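Local coordinates for protein tRNA (guanine(9)-N1)-methyltransferase (Schizosaccharomyces pombe, PDB 4JWH) that methylates N1 of the guanine at position 9 of cytoplasmic tRNA, using S-adenosyl-L-methionine as the methyl donor, at residues I210-I214 with V254-F258; Y191-S196 with N222-A228; I104-C110 with V142-N148. Residues are numbered along the deposited sequence.

Contact 1. Residues I210-I214 with V254-F258; sequences IIGAI and VNQVF. With SAH (S-adenosyl-L-homocysteine), chain C.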
loop_
_atom_site.group_PDB
_atom_site.type_symbol
_atom_site.label_atom_id
_atom_site.label_comp_id
_atom_site.label_asym_id
_atom_site.label_seq_id
_atom_site.Cartn_x
_atom_site.Cartn_y
_atom_site.Cartn_z
ATOM N N ILE A 210 5.467 -2.521 2.372
ATOM C CA ILE A 210 5.544 -1.288 1.587
ATOM C C ILE A 210 4.805 -1.452 0.266
ATOM O O ILE A 210 5.001 -2.439 -0.429
ATOM C CB ILE A 210 6.998 -0.876 1.293
ATOM C CG1 ILE A 210 7.816 -0.788 2.603
ATOM C CG2 ILE A 210 7.061 0.489 0.569
ATOM C CD1 ILE A 210 9.320 -0.962 2.363
ATOM N N ILE A 211 3.976 -0.467 -0.072
ATOM C CA ILE A 211 3.361 -0.343 -1.409
ATOM C C ILE A 211 3.992 0.853 -2.125
ATOM O O ILE A 211 4.080 1.953 -1.544
ATOM C CB ILE A 211 1.827 -0.153 -1.313
ATOM C CG1 ILE A 211 1.205 -1.273 -0.445
ATOM C CG2 ILE A 211 1.202 -0.081 -2.724
ATOM C CD1 ILE A 211 -0.250 -1.055 -0.045
ATOM N N GLY A 212 4.457 0.651 -3.365
ATOM C CA GLY A 212 4.887 1.788 -4.204
ATOM C C GLY A 212 3.763 2.762 -4.527
ATOM O O GLY A 212 2.765 2.389 -5.143
ATOM N N ALA A 213 3.900 4.022 -4.121
ATOM C CA ALA A 213 2.825 4.984 -4.395
ATOM C C ALA A 213 3.102 5.601 -5.757
ATOM O O ALA A 213 3.719 6.668 -5.869
ATOM C CB ALA A 213 2.712 6.061 -3.299
ATOM N N ILE A 214 2.652 4.899 -6.792
ATOM C CA ILE A 214 2.850 5.337 -8.166
ATOM C C ILE A 214 1.767 4.784 -9.106
ATOM O O ILE A 214 1.351 3.633 -9.002
ATOM C CB ILE A 214 4.285 4.963 -8.687
ATOM C CG1 ILE A 214 4.544 5.592 -10.080
ATOM C CG2 ILE A 214 4.522 3.440 -8.650
ATOM C CD1 ILE A 214 5.952 5.430 -10.603
ATOM N N VAL A 254 -2.451 0.921 -6.329
ATOM C CA VAL A 254 -2.090 1.124 -4.919
ATOM C C VAL A 254 -3.250 0.717 -3.997
ATOM O O VAL A 254 -3.072 -0.089 -3.083
ATOM C CB VAL A 254 -1.675 2.581 -4.646
ATOM C CG1 VAL A 254 -1.464 2.811 -3.139
ATOM C CG2 VAL A 254 -0.416 2.958 -5.467
ATOM N N ASN A 255 -4.448 1.237 -4.264
ATOM C CA ASN A 255 -5.576 0.953 -3.369
ATOM C C ASN A 255 -6.059 -0.483 -3.489
ATOM O O ASN A 255 -6.535 -1.036 -2.519
ATOM C CB ASN A 255 -6.772 1.907 -3.566
ATOM C CG ASN A 255 -7.430 1.730 -4.920
ATOM O OD1 ASN A 255 -6.873 2.145 -5.918
ATOM N ND2 ASN A 255 -8.570 1.022 -4.963
ATOM N N GLN A 256 -5.967 -1.082 -4.664
ATOM C CA GLN A 256 -6.366 -2.500 -4.790
ATOM C C GLN A 256 -5.478 -3.395 -3.919
ATOM O O GLN A 256 -5.949 -4.315 -3.238
ATOM C CB GLN A 256 -6.338 -2.966 -6.250
ATOM C CG GLN A 256 -7.554 -2.488 -7.058
ATOM C CD GLN A 256 -7.445 -2.842 -8.530
ATOM O OE1 GLN A 256 -6.352 -2.835 -9.096
ATOM N NE2 GLN A 256 -8.588 -3.155 -9.160
ATOM N N VAL A 257 -4.188 -3.115 -3.929
ATOM C CA VAL A 257 -3.237 -3.919 -3.160
ATOM C C VAL A 257 -3.514 -3.696 -1.682
ATOM O O VAL A 257 -3.631 -4.635 -0.917
ATOM C CB VAL A 257 -1.783 -3.489 -3.502
ATOM C CG1 VAL A 257 -0.792 -4.090 -2.502
ATOM C CG2 VAL A 257 -1.453 -3.947 -4.925
ATOM N N PHE A 258 -3.660 -2.436 -1.286
ATOM C CA PHE A 258 -3.996 -2.141 0.120
ATOM C C PHE A 258 -5.250 -2.883 0.574
ATOM O O PHE A 258 -5.264 -3.530 1.634
ATOM C CB PHE A 258 -4.173 -0.644 0.398
ATOM C CG PHE A 258 -4.472 -0.367 1.837
ATOM C CD1 PHE A 258 -3.435 -0.193 2.739
ATOM C CD2 PHE A 258 -5.779 -0.387 2.309
ATOM C CE1 PHE A 258 -3.699 0.007 4.119
ATOM C CE2 PHE A 258 -6.052 -0.214 3.672
ATOM C CZ PHE A 258 -4.992 -0.018 4.569
HETATM N N SAH C . 6.003 -0.407 -12.175
HETATM C CA SAH C . 5.577 -0.058 -10.828
HETATM C CB SAH C . 4.026 -0.023 -10.860
HETATM C CG SAH C . 3.445 -0.605 -9.640
HETATM S SD SAH C . 1.746 -0.617 -9.218
HETATM C C SAH C . 6.359 -0.938 -9.862
HETATM O O SAH C . 5.979 -1.357 -8.811
HETATM O OXT SAH C . 7.495 -1.207 -10.117
HETATM C "C5'" SAH C . 1.786 0.126 -7.636
HETATM C "C4'" SAH C . 2.189 -0.738 -6.446
HETATM O "O4'" SAH C . 1.258 -1.734 -6.154
HETATM C "C3'" SAH C . 3.540 -1.459 -6.528
HETATM O "O3'" SAH C . 4.619 -0.623 -6.226
HETATM C "C2'" SAH C . 3.393 -2.593 -5.574
HETATM O "O2'" SAH C . 3.731 -2.136 -4.304
HETATM C "C1'" SAH C . 1.920 -2.878 -5.698
HETATM N N9 SAH C . 1.620 -4.059 -6.525
HETATM C C8 SAH C . 0.932 -4.074 -7.632
HETATM N N7 SAH C . 0.768 -5.282 -8.103
HETATM C C5 SAH C . 1.336 -6.085 -7.258
HETATM C C6 SAH C . 1.544 -7.529 -7.133
HETATM N N6 SAH C . 1.088 -8.345 -8.048
HETATM N N1 SAH C . 2.202 -7.970 -6.088
HETATM C C2 SAH C . 2.663 -7.150 -5.162
HETATM N N3 SAH C . 2.533 -5.849 -5.210
HETATM C C4 SAH C . 1.885 -5.262 -6.210
HETATM O O HOH W 1 -1.539 2.669 -8.718
#
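Ile211 reaches from the strand onto the first turn of the helix that begins at Val254: its CG2 lies 4.0 Å from Val254 CG1, its CD1 3.9 Å from Val257 CG1 and 4.0 Å from Phe258 CB. The strand and helix segments run nearly antiparallel (158°), axes 9.0 Å apart. At the strand's end, Val254 CG2 lies 3.2 Å from Gly212 O and, just past it, 4.0 Å from Ala213 CA, the centre of an inverse gamma turn. No direct hydrogen bond joins the segments; water 1 bridges them, donating to Ile214 O (3.1 Å) and accepting from Val254 N (3.1 Å). SAH touches both sides: Gly212 N donates to its O2' (3.0 Å), and Val257 CG2 lies 3.5 Å from its N9. A CB on Gly212 would stand about 2.2 Å from SAH O3', so the bare backbone leaves the ribose space. The apolar contact thus walls the bound SAH; its one hydrogen bond to it is from Gly212, loop residues such as Asp216 supplying others.

Contact 2. Residues Y191-S196 with N222-A228; sequences YLSADS and NLCQNKA. With SAH (S-adenosyl-L-homocysteine), chain C.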
loop_
_atom_site.group_PDB
_atom_site.type_symbol
_atom_site.label_atom_id
_atom_site.label_comp_id
_atom_site.label_asym_id
_atom_site.label_seq_id
_atom_site.Cartn_x
_atom_site.Cartn_y
_atom_site.Cartn_z
ATOM N N TYR A 191 9.039 -4.974 0.733
ATOM C CA TYR A 191 8.504 -4.166 -0.346
ATOM C C TYR A 191 7.701 -5.075 -1.295
ATOM O O TYR A 191 8.246 -5.977 -1.936
ATOM C CB TYR A 191 9.637 -3.459 -1.100
ATOM C CG TYR A 191 9.247 -2.129 -1.734
ATOM C CD1 TYR A 191 10.001 -0.992 -1.490
ATOM C CD2 TYR A 191 8.157 -2.025 -2.622
ATOM C CE1 TYR A 191 9.678 0.233 -2.063
ATOM C CE2 TYR A 191 7.804 -0.788 -3.198
ATOM C CZ TYR A 191 8.585 0.336 -2.885
ATOM O OH TYR A 191 8.332 1.559 -3.413
ATOM N N LEU A 192 6.402 -4.825 -1.371
ATOM C CA LEU A 192 5.521 -5.557 -2.283
ATOM C C LEU A 192 5.795 -5.144 -3.739
ATOM O O LEU A 192 5.786 -3.957 -4.062
ATOM C CB LEU A 192 4.068 -5.290 -1.894
ATOM C CG LEU A 192 3.722 -5.880 -0.498
ATOM C CD1 LEU A 192 2.353 -5.484 -0.050
ATOM C CD2 LEU A 192 3.817 -7.428 -0.521
ATOM N N SER A 193 6.054 -6.128 -4.600
ATOM C CA SER A 193 6.295 -5.874 -6.026
ATOM C C SER A 193 5.790 -7.044 -6.892
ATOM O O SER A 193 6.072 -8.203 -6.591
ATOM C CB SER A 193 7.802 -5.600 -6.288
ATOM O OG SER A 193 8.143 -5.654 -7.678
ATOM N N ALA A 194 5.065 -6.741 -7.962
ATOM C CA ALA A 194 4.647 -7.795 -8.893
ATOM C C ALA A 194 5.842 -8.535 -9.540
ATOM O O ALA A 194 5.708 -9.660 -10.009
ATOM C CB ALA A 194 3.716 -7.224 -9.950
ATOM N N ASP A 195 7.004 -7.893 -9.535
ATOM C CA ASP A 195 8.235 -8.389 -10.172
ATOM C C ASP A 195 9.126 -9.269 -9.292
ATOM O O ASP A 195 10.132 -9.809 -9.768
ATOM C CB ASP A 195 9.025 -7.194 -10.725
ATOM C CG ASP A 195 8.168 -6.319 -11.679
ATOM O OD1 ASP A 195 7.498 -6.896 -12.568
ATOM O OD2 ASP A 195 8.137 -5.066 -11.547
ATOM N N SER A 196 8.760 -9.429 -8.017
ATOM C CA SER A 196 9.524 -10.261 -7.102
ATOM C C SER A 196 9.505 -11.725 -7.537
ATOM O O SER A 196 8.523 -12.186 -8.116
ATOM C CB SER A 196 8.967 -10.148 -5.693
ATOM O OG SER A 196 9.816 -10.769 -4.741
ATOM N N ASN A 222 10.049 -3.274 -12.976
ATOM C CA ASN A 222 11.154 -3.470 -12.046
ATOM C C ASN A 222 11.504 -2.292 -11.178
ATOM O O ASN A 222 12.440 -2.373 -10.403
ATOM C CB ASN A 222 12.404 -3.938 -12.762
ATOM C CG ASN A 222 12.420 -5.413 -12.930
ATOM O OD1 ASN A 222 12.751 -6.144 -11.988
ATOM N ND2 ASN A 222 12.005 -5.882 -14.111
ATOM N N LEU A 223 10.741 -1.212 -11.284
ATOM C CA LEU A 223 11.092 -0.004 -10.529
ATOM C C LEU A 223 11.204 -0.325 -9.035
ATOM O O LEU A 223 12.267 -0.129 -8.387
ATOM C CB LEU A 223 10.056 1.094 -10.787
ATOM C CG LEU A 223 10.147 2.410 -9.996
ATOM C CD1 LEU A 223 11.168 3.360 -10.595
ATOM C CD2 LEU A 223 8.780 3.063 -9.947
ATOM N N CYS A 224 10.111 -0.811 -8.471
ATOM C CA CYS A 224 10.095 -1.025 -7.012
ATOM C C CYS A 224 10.993 -2.180 -6.627
ATOM O O CYS A 224 11.724 -2.118 -5.626
ATOM C CB CYS A 224 8.657 -1.155 -6.479
ATOM S SG CYS A 224 7.796 0.433 -6.693
ATOM N N GLN A 225 10.991 -3.220 -7.464
ATOM C CA GLN A 225 11.885 -4.328 -7.226
ATOM C C GLN A 225 13.328 -3.820 -7.150
ATOM O O GLN A 225 14.082 -4.246 -6.280
ATOM C CB GLN A 225 11.710 -5.434 -8.289
ATOM C CG GLN A 225 12.677 -6.649 -8.145
ATOM C CD GLN A 225 12.426 -7.512 -6.891
ATOM O OE1 GLN A 225 11.309 -7.626 -6.411
ATOM N NE2 GLN A 225 13.481 -8.128 -6.378
ATOM N N ASN A 226 13.704 -2.905 -8.044
ATOM C CA ASN A 226 15.105 -2.446 -8.110
ATOM C C ASN A 226 15.496 -1.625 -6.909
ATOM O O ASN A 226 16.598 -1.716 -6.395
ATOM C CB ASN A 226 15.334 -1.602 -9.373
ATOM C CG ASN A 226 15.517 -2.465 -10.620
ATOM O OD1 ASN A 226 15.887 -3.621 -10.517
ATOM N ND2 ASN A 226 15.189 -1.917 -11.790
ATOM N N LYS A 227 14.568 -0.793 -6.488
ATOM C CA LYS A 227 14.769 0.112 -5.389
ATOM C C LYS A 227 15.018 -0.678 -4.101
ATOM O O LYS A 227 15.986 -0.431 -3.398
ATOM C CB LYS A 227 13.540 1.018 -5.243
ATOM C CG LYS A 227 13.638 1.935 -4.012
ATOM C CD LYS A 227 12.506 2.895 -3.931
ATOM C CE LYS A 227 12.704 3.788 -2.714
ATOM N NZ LYS A 227 11.674 4.846 -2.744
ATOM N N ALA A 228 14.157 -1.656 -3.828
ATOM C CA ALA A 228 14.254 -2.443 -2.597
ATOM C C ALA A 228 15.497 -3.341 -2.592
ATOM O O ALA A 228 16.154 -3.458 -1.552
ATOM C CB ALA A 228 12.974 -3.275 -2.355
HETATM N N SAH C . 6.003 -0.407 -12.175
HETATM C CA SAH C . 5.577 -0.058 -10.828
HETATM C CB SAH C . 4.026 -0.023 -10.860
HETATM C CG SAH C . 3.445 -0.605 -9.640
HETATM S SD SAH C . 1.746 -0.617 -9.218
HETATM C C SAH C . 6.359 -0.938 -9.862
HETATM O O SAH C . 5.979 -1.357 -8.811
HETATM O OXT SAH C . 7.495 -1.207 -10.117
HETATM C "C5'" SAH C . 1.786 0.126 -7.636
HETATM C "C4'" SAH C . 2.189 -0.738 -6.446
HETATM O "O4'" SAH C . 1.258 -1.734 -6.154
HETATM C "C3'" SAH C . 3.540 -1.459 -6.528
HETATM O "O3'" SAH C . 4.619 -0.623 -6.226
HETATM C "C2'" SAH C . 3.393 -2.593 -5.574
HETATM O "O2'" SAH C . 3.731 -2.136 -4.304
HETATM C "C1'" SAH C . 1.920 -2.878 -5.698
HETATM N N9 SAH C . 1.620 -4.059 -6.525
HETATM C C8 SAH C . 0.932 -4.074 -7.632
HETATM N N7 SAH C . 0.768 -5.282 -8.103
HETATM C C5 SAH C . 1.336 -6.085 -7.258
HETATM C C6 SAH C . 1.544 -7.529 -7.133
HETATM N N6 SAH C . 1.088 -8.345 -8.048
HETATM N N1 SAH C . 2.202 -7.970 -6.088
HETATM C C2 SAH C . 2.663 -7.150 -5.162
HETATM N N3 SAH C . 2.533 -5.849 -5.210
HETATM C C4 SAH C . 1.885 -5.262 -6.210
HETATM O O HOH W 2 8.764 -3.580 -9.433
#
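One water ties both segments and the product together: water 2 donates to Asp195 OD2 (2.7 Å) and SAH OXT (2.8 Å) and accepts from Ser193 OG (2.8 Å) and Gln225 N (3.0 Å). Asp195 OD2 also takes the only direct hydrogen bond across the segments, from Asn222 N (3.0 Å), just before the helix. The loop that presents it is a type I turn from Ser193 to Ser196, where Ser193 OG accepts from Asp195 N (3.1 Å) in an ST turn. Cys224 N (3.1 Å) holds SAH OXT and Leu192 O (2.8 Å) its O2', so helix start meets carboxylate and strand end ribose. The Tyr191 side chain packs against the helix, its CE2 3.4 Å from Cys224 CB and its CB 3.6 Å from Ala228 CB; Cys224 SG lies obliquely to the ring, 4.7 Å from the centroid. Gln225 OE1 and Ser196 OG are both hydrogen-bonded to Thr235. As in other SPOUT-clan enzymes, this part of the SAM pocket probably belongs to a C-terminal trefoil knot. Helix 223-231 lies against the sheet face from which Tyr191 projects, strand 189-192 running between 208-212 and 234-236, and Tyr191 and Lys227 reach Asp109 on strand 105-109.

Contact 3. Residues I104-C110 with V142-N148; sequences IRIVLDC and VELFATN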
loop_
_atom_site.group_PDB
_atom_site.type_symbol
_atom_site.label_atom_id
_atom_site.label_comp_id
_atom_site.label_asym_id
_atom_site.label_seq_id
_atom_site.Cartn_x
_atom_site.Cartn_y
_atom_site.Cartn_z
ATOM N N ILE A 104 0.373 -4.351 12.483
ATOM C CA ILE A 104 1.071 -4.128 11.197
ATOM C C ILE A 104 1.159 -2.651 10.810
ATOM O O ILE A 104 0.217 -1.885 11.054
ATOM C CB ILE A 104 0.459 -4.992 10.066
ATOM C CG1 ILE A 104 0.751 -6.463 10.368
ATOM C CG2 ILE A 104 1.031 -4.628 8.673
ATOM C CD1 ILE A 104 -0.180 -7.487 9.665
ATOM N N ARG A 105 2.316 -2.251 10.265
ATOM C CA ARG A 105 2.473 -0.970 9.585
ATOM C C ARG A 105 2.383 -1.239 8.093
ATOM O O ARG A 105 3.001 -2.181 7.609
ATOM C CB ARG A 105 3.826 -0.315 9.881
ATOM C CG ARG A 105 3.877 0.490 11.192
ATOM C CD ARG A 105 3.491 -0.340 12.407
ATOM N NE ARG A 105 4.286 -1.560 12.569
ATOM C CZ ARG A 105 5.496 -1.615 13.131
ATOM N NH1 ARG A 105 6.100 -0.497 13.550
ATOM N NH2 ARG A 105 6.103 -2.791 13.255
ATOM N N ILE A 106 1.611 -0.430 7.379
ATOM C CA ILE A 106 1.664 -0.443 5.905
ATOM C C ILE A 106 2.148 0.906 5.420
ATOM O O ILE A 106 1.619 1.926 5.807
ATOM C CB ILE A 106 0.311 -0.847 5.238
ATOM C CG1 ILE A 106 -0.069 -2.295 5.633
ATOM C CG2 ILE A 106 0.372 -0.615 3.684
ATOM C CD1 ILE A 106 -1.346 -2.873 4.949
ATOM N N VAL A 107 3.161 0.900 4.568
ATOM C CA VAL A 107 3.785 2.134 4.084
ATOM C C VAL A 107 3.439 2.404 2.619
ATOM O O VAL A 107 3.723 1.568 1.734
ATOM C CB VAL A 107 5.326 2.049 4.183
ATOM C CG1 VAL A 107 5.982 3.253 3.582
ATOM C CG2 VAL A 107 5.790 1.809 5.638
ATOM N N LEU A 108 2.882 3.587 2.353
ATOM C CA LEU A 108 2.850 4.080 0.987
ATOM C C LEU A 108 4.150 4.849 0.714
ATOM O O LEU A 108 4.416 5.914 1.331
ATOM C CB LEU A 108 1.594 4.917 0.727
ATOM C CG LEU A 108 0.270 4.313 1.222
ATOM C CD1 LEU A 108 -0.924 5.206 0.929
ATOM C CD2 LEU A 108 0.041 2.860 0.718
ATOM N N ASP A 109 4.980 4.276 -0.169
ATOM C CA ASP A 109 6.270 4.857 -0.504
ATOM C C ASP A 109 6.021 5.920 -1.568
ATOM O O ASP A 109 5.848 5.608 -2.747
ATOM C CB ASP A 109 7.244 3.789 -1.024
ATOM C CG ASP A 109 8.551 4.374 -1.562
ATOM O OD1 ASP A 109 8.908 5.542 -1.261
ATOM O OD2 ASP A 109 9.262 3.630 -2.257
ATOM N N CYS A 110 6.000 7.177 -1.137
ATOM C CA CYS A 110 5.644 8.256 -2.039
ATOM C C CYS A 110 6.858 8.972 -2.610
ATOM O O CYS A 110 6.828 10.173 -2.778
ATOM C CB CYS A 110 4.704 9.264 -1.349
ATOM S SG CYS A 110 3.134 8.592 -0.752
ATOM N N VAL A 142 -4.749 -1.032 10.370
ATOM C CA VAL A 142 -3.328 -0.987 10.603
ATOM C C VAL A 142 -2.907 0.444 10.820
ATOM O O VAL A 142 -3.745 1.357 10.716
ATOM C CB VAL A 142 -2.558 -1.569 9.379
ATOM C CG1 VAL A 142 -2.955 -3.007 9.182
ATOM C CG2 VAL A 142 -2.841 -0.763 8.110
ATOM N N GLU A 143 -1.612 0.658 11.065
ATOM C CA GLU A 143 -1.058 2.006 10.982
ATOM C C GLU A 143 -0.558 2.256 9.562
ATOM O O GLU A 143 0.372 1.573 9.069
ATOM C CB GLU A 143 0.057 2.254 12.035
ATOM C CG GLU A 143 -0.459 2.485 13.489
ATOM C CD GLU A 143 -1.238 3.789 13.753
ATOM O OE1 GLU A 143 -1.234 4.761 12.962
ATOM O OE2 GLU A 143 -1.870 3.856 14.822
ATOM N N LEU A 144 -1.215 3.214 8.912
ATOM C CA LEU A 144 -0.877 3.665 7.573
ATOM C C LEU A 144 0.161 4.786 7.572
ATOM O O LEU A 144 -0.022 5.804 8.227
ATOM C CB LEU A 144 -2.157 4.108 6.829
ATOM C CG LEU A 144 -2.073 4.458 5.331
ATOM C CD1 LEU A 144 -1.474 3.286 4.576
ATOM C CD2 LEU A 144 -3.485 4.855 4.738
ATOM N N PHE A 145 1.258 4.591 6.842
ATOM C CA PHE A 145 2.288 5.607 6.713
ATOM C C PHE A 145 2.325 6.027 5.273
ATOM O O PHE A 145 2.077 5.195 4.358
ATOM C CB PHE A 145 3.682 5.098 7.128
ATOM C CG PHE A 145 3.893 5.032 8.634
ATOM C CD1 PHE A 145 4.813 5.885 9.275
ATOM C CD2 PHE A 145 3.183 4.117 9.396
ATOM C CE1 PHE A 145 5.016 5.820 10.655
ATOM C CE2 PHE A 145 3.371 4.043 10.774
ATOM C CZ PHE A 145 4.286 4.923 11.412
ATOM N N ALA A 146 2.605 7.311 5.067
ATOM C CA ALA A 146 2.919 7.830 3.727
ATOM C C ALA A 146 4.308 8.506 3.782
ATOM O O ALA A 146 4.459 9.631 4.314
ATOM C CB ALA A 146 1.869 8.799 3.285
ATOM N N THR A 147 5.320 7.826 3.246
ATOM C CA THR A 147 6.708 8.289 3.394
ATOM C C THR A 147 7.223 9.009 2.139
ATOM O O THR A 147 6.701 8.793 1.039
ATOM C CB THR A 147 7.670 7.122 3.833
ATOM O OG1 THR A 147 7.630 6.061 2.864
ATOM C CG2 THR A 147 7.270 6.564 5.215
ATOM N N ASN A 148 8.258 9.826 2.301
ATOM C CA ASN A 148 8.628 10.867 1.328
ATOM C C ASN A 148 7.398 11.646 0.879
ATOM O O ASN A 148 7.285 11.979 -0.283
ATOM C CB ASN A 148 9.337 10.295 0.092
ATOM C CG ASN A 148 10.755 9.847 0.381
ATOM O OD1 ASN A 148 11.015 8.662 0.534
ATOM N ND2 ASN A 148 11.680 10.796 0.431
HETATM O O HOH W 3 9.675 6.449 1.101
#
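Six backbone hydrogen bonds join these parallel strands. Glu143 N donates to Ile104 O (3.1 Å), Ile106 N to Glu143 O (2.9 Å), Phe145 N to Ile106 O (2.9 Å), Leu108 N to Phe145 O (2.7 Å), Thr147 N to Leu108 O (2.9 Å) and Cys110 N to Thr147 O (2.8 Å). The backbone N and O of Val107 and Asp109, and the O of Arg105, bond instead to Tyr209, Ile211 and Ala213, on and just after strand 208-212, while Val142 O accepts from Asn135 and Leu144 O from Asn172. At the C-terminal end, water 3 donates to Asp109 OD1 (2.6 Å) and Asn148 OD1 (2.6 Å) and accepts from Thr147 OG1 (2.7 Å). Asp109 OD2 is held by Tyr191 OH and by a salt bridge to Lys227; Glu143 OE1 is held by Asn172.

One face, with Ile106, Leu108, Leu144 and Ala146, is apolar: Ile106 CG1 meets Val142 CG2 (4.0 Å) and Leu108 CG meets Leu144 CD1 (3.9 Å), and helix 254-267 packs on Ile106. The other mixes Val107 and Phe145 with polar and charged residues; Val107 CG2 lies 4.2 Å from Phe145 CB, Arg105 CG 3.6 Å from Phe145 CE2, and the Phe145 ring packs edge-to-face with Phe182. Helix 118-137 connects the strands in the beta-alpha-beta unit typical of the parallel alpha/beta sheet of SPOUT-family methyltransferases.

In the fold
All three contacts draw on one parallel sheet, ordered 171-173, 143-147, 105-109, 208-212, 189-192, 234-236. Contact 3 closes before the other two open; these follow in the order 191-196, 210-214, 222-228, 254-258, so they cross. Centres lie about 10 Å (1 and 3), 12 Å (1 and 2) and 16 Å (2 and 3) apart. Strand 208-212 joins contact 1 to both others: Ile211 N is 2.7 Å from Val107 O, and Ile210 O is 2.9 Å from Leu192 N. Contacts 1 and 2 both touch SAH, so the C-terminal ends of adjacent strands form part of its pocket, with the helices and loops that follow. Contact 3 extends the sheet to the other side, yet its Asp109 meets Tyr191 and Lys227 of contact 2.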